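Fatty acid synthase 1, isoform A (Drosophila melanogaster, PDB 6FN6) probably builds long-chain saturated fatty acids from acetyl-CoA and malonyl-CoA with NADPH, as a multifunctional enzyme whose dehydratase, enoylreductase and ketoreductase region is present here. Local coordinates at residues K303-E308 and T334-V339. Residues are numbered along the deposited sequence; the frame is centred on the assembly and turned at random.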
ATOM      1  N   LYS A 303      45.810 -52.582   2.356  1.00 65.87           N
ATOM      2  CA  LYS A 303      46.331 -51.830   3.494  1.00 67.67           C
ATOM      3  C   LYS A 303      47.849 -51.711   3.412  1.00 66.54           C
ATOM      4  O   LYS A 303      48.543 -52.676   3.088  1.00 70.09           O
ATOM      5  CB  LYS A 303      45.940 -52.496   4.817  1.00 71.41           C
ATOM      6  CG  LYS A 303      44.628 -52.017   5.422  1.00 75.25           C
ATOM      7  CD  LYS A 303      43.431 -52.765   4.864  1.00 78.65           C
ATOM      8  CE  LYS A 303      42.137 -52.326   5.538  1.00 81.45           C
ATOM      9  NZ  LYS A 303      40.956 -53.097   5.059  1.00 81.98           N
ATOM     10  N   LEU A 304      48.354 -50.515   3.702  1.00 49.52           N
ATOM     11  CA  LEU A 304      49.788 -50.247   3.667  1.00 50.05           C
ATOM     12  C   LEU A 304      50.312 -49.872   5.055  1.00 53.58           C
ATOM     13  O   LEU A 304      49.922 -48.849   5.619  1.00 54.72           O
ATOM     14  CB  LEU A 304      50.095 -49.130   2.672  1.00 47.99           C
ATOM     15  CG  LEU A 304      51.508 -49.142   2.088  1.00 50.25           C
ATOM     16  CD1 LEU A 304      51.670 -50.301   1.119  1.00 51.76           C
ATOM     17  CD2 LEU A 304      51.818 -47.819   1.405  1.00 50.00           C
ATOM     18  N   LYS A 305      51.193 -50.706   5.599  1.00 57.70           N
ATOM     19  CA  LYS A 305      51.717 -50.513   6.950  1.00 58.97           C
ATOM     20  C   LYS A 305      53.082 -49.826   6.929  1.00 56.99           C
ATOM     21  O   LYS A 305      53.955 -50.190   6.146  1.00 57.24           O
ATOM     22  CB  LYS A 305      51.822 -51.857   7.673  1.00 61.07           C
ATOM     23  CG  LYS A 305      52.079 -51.745   9.170  1.00 63.81           C
ATOM     24  CD  LYS A 305      52.143 -53.121   9.817  1.00 65.61           C
ATOM     25  CE  LYS A 305      52.149 -53.034  11.335  1.00 67.91           C
ATOM     26  NZ  LYS A 305      52.476 -54.347  11.961  1.00 70.26           N
ATOM     27  N   GLY A 306      53.256 -48.831   7.794  1.00 58.44           N
ATOM     28  CA  GLY A 306      54.522 -48.127   7.899  1.00 60.11           C
ATOM     29  C   GLY A 306      54.752 -47.504   9.264  1.00 62.95           C
ATOM     30  O   GLY A 306      53.820 -47.364  10.054  1.00 63.86           O
ATOM     31  N   VAL A 307      56.000 -47.142   9.549  1.00 61.68           N
ATOM     32  CA  VAL A 307      56.343 -46.506  10.816  1.00 63.44           C
ATOM     33  C   VAL A 307      57.367 -45.398  10.593  1.00 62.09           C
ATOM     34  O   VAL A 307      58.051 -45.372   9.570  1.00 57.11           O
ATOM     35  CB  VAL A 307      56.876 -47.536  11.834  1.00 63.73           C
ATOM     36  CG1 VAL A 307      55.825 -48.597  12.122  1.00 62.58           C
ATOM     37  CG2 VAL A 307      58.161 -48.180  11.330  1.00 65.81           C
ATOM     38  N   GLU A 308      57.467 -44.486  11.557  1.00 68.97           N
ATOM     39  CA  GLU A 308      58.471 -43.428  11.513  1.00 69.01           C
ATOM     40  C   GLU A 308      59.275 -43.387  12.807  1.00 71.68           C
ATOM     41  O   GLU A 308      58.727 -43.161  13.886  1.00 76.44           O
ATOM     42  CB  GLU A 308      57.821 -42.065  11.262  1.00 69.89           C
ATOM     43  CG  GLU A 308      58.716 -40.880  11.620  1.00 74.23           C
ATOM     44  CD  GLU A 308      58.156 -39.550  11.152  1.00 77.33           C
ATOM     45  OE1 GLU A 308      56.919 -39.432  11.022  1.00 76.95           O
ATOM     46  OE2 GLU A 308      58.953 -38.617  10.914  1.00 80.55           O
ATOM     47  N   THR A 334      44.050 -47.963   2.495  1.00 61.95           N
ATOM     48  CA  THR A 334      44.128 -47.338   3.809  1.00 63.27           C
ATOM     49  C   THR A 334      45.482 -47.648   4.435  1.00 55.95           C
ATOM     50  O   THR A 334      46.102 -48.660   4.112  1.00 57.31           O
ATOM     51  CB  THR A 334      42.998 -47.818   4.737  1.00 68.69           C
ATOM     52  OG1 THR A 334      42.947 -49.250   4.738  1.00 68.94           O
ATOM     53  CG2 THR A 334      41.661 -47.265   4.273  1.00 69.34           C
ATOM     54  N   GLY A 335      45.936 -46.775   5.328  1.00 57.94           N
ATOM     55  CA  GLY A 335      47.270 -46.887   5.885  1.00 52.08           C
ATOM     56  C   GLY A 335      47.314 -47.124   7.381  1.00 47.72           C
ATOM     57  O   GLY A 335      46.481 -46.613   8.129  1.00 47.26           O
ATOM     58  N   ASP A 336      48.288 -47.922   7.809  1.00 65.02           N
ATOM     59  CA  ASP A 336      48.566 -48.116   9.224  1.00 68.86           C
ATOM     60  C   ASP A 336      49.921 -47.507   9.545  1.00 65.62           C
ATOM     61  O   ASP A 336      50.942 -48.193   9.514  1.00 66.86           O
ATOM     62  CB  ASP A 336      48.552 -49.600   9.589  1.00 77.37           C
ATOM     63  CG  ASP A 336      48.961 -49.850  11.027  1.00 82.30           C
ATOM     64  OD1 ASP A 336      48.753 -48.950  11.869  1.00 82.56           O
ATOM     65  OD2 ASP A 336      49.481 -50.948  11.318  1.00 83.07           O
ATOM     66  N   VAL A 337      49.926 -46.215   9.849  1.00 54.14           N
ATOM     67  CA  VAL A 337      51.164 -45.497  10.118  1.00 49.71           C
ATOM     68  C   VAL A 337      51.281 -45.239  11.612  1.00 50.50           C
ATOM     69  O   VAL A 337      50.307 -44.869  12.265  1.00 51.98           O
ATOM     70  CB  VAL A 337      51.232 -44.182   9.321  1.00 46.75           C
ATOM     71  CG1 VAL A 337      52.535 -43.446   9.606  1.00 46.19           C
ATOM     72  CG2 VAL A 337      51.084 -44.454   7.834  1.00 42.49           C
ATOM     73  N   ALA A 338      52.478 -45.447  12.147  1.00 66.89           N
ATOM     74  CA  ALA A 338      52.736 -45.231  13.563  1.00 69.78           C
ATOM     75  C   ALA A 338      54.032 -44.456  13.750  1.00 74.30           C
ATOM     76  O   ALA A 338      54.895 -44.454  12.873  1.00 73.58           O
ATOM     77  CB  ALA A 338      52.799 -46.558  14.302  1.00 70.35           C
ATOM     78  N   VAL A 339      54.159 -43.789  14.892  1.00 76.64           N
ATOM     79  CA  VAL A 339      55.396 -43.107  15.238  1.00 76.26           C
ATOM     80  C   VAL A 339      56.040 -43.850  16.397  1.00 81.07           C
ATOM     81  O   VAL A 339      55.451 -43.988  17.469  1.00 82.94           O
ATOM     82  CB  VAL A 339      55.154 -41.629  15.589  1.00 77.89           C
ATOM     83  CG1 VAL A 339      56.472 -40.927  15.899  1.00 78.19           C
ATOM     84  CG2 VAL A 339      54.427 -40.924  14.453  1.00 75.11           C
TER
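Lys305 and Asp336, paired across the strands and on one face of the sheet, both carry CG anti to the backbone N (chi1 -168° and 175°), and their side chains lie side by side, pointing the same way. The lysine then runs fully extended, its methylenes grazing the carboxylate, with Lys305 CE 3.4 Å from Asp336 OD2. Lys305 NZ lies 4.6 Å from Asp336 OD2, too far for a salt bridge, and is held instead by a salt bridge to Glu371 and a hydrogen bond to the Gln372 carbonyl, while Asp336 OD1 pairs with Arg359. A long, flexible cation therefore suits position 305: its stem lines the acid and its tip reaches the loop leading into strand 374-380. An alanine here would probably leave Glu371 and the Gln372 carbonyl without their ammonium partner and uncover the flank of Asp336. On the same face, the Lys303 chain, bent at chi2, runs alongside Thr334, with Lys303 CE 3.3 Å from Thr334 OG1, and farther along Val307 CG1 meets Ala338 CB at 4.3 Å.

Five backbone hydrogen bonds in parallel register join the strands. Leu304, Gly306 and Glu308 give their N-H groups to the carbonyls of Thr334, Asp336 and Ala338; Leu304 O and Gly306 O accept from Asp336 N (2.9 Å) and Ala338 N (3.1 Å). Gly306 lets the backbone lie beside Val337 without adding a side chain to the other face, where beta-branched Val337 and Val339 fit an extended strand.

The segments, 13° from parallel, belong to a beta-alpha-beta unit in what is probably the pseudo-methyltransferase domain. Leu304, Val337 and Val339 pack under the connecting helix 320-329, near whose start Glu308 binds Arg313 and Val319 N; strand 374-380 flanks 303-308, and strand 359-362 flanks 334-339.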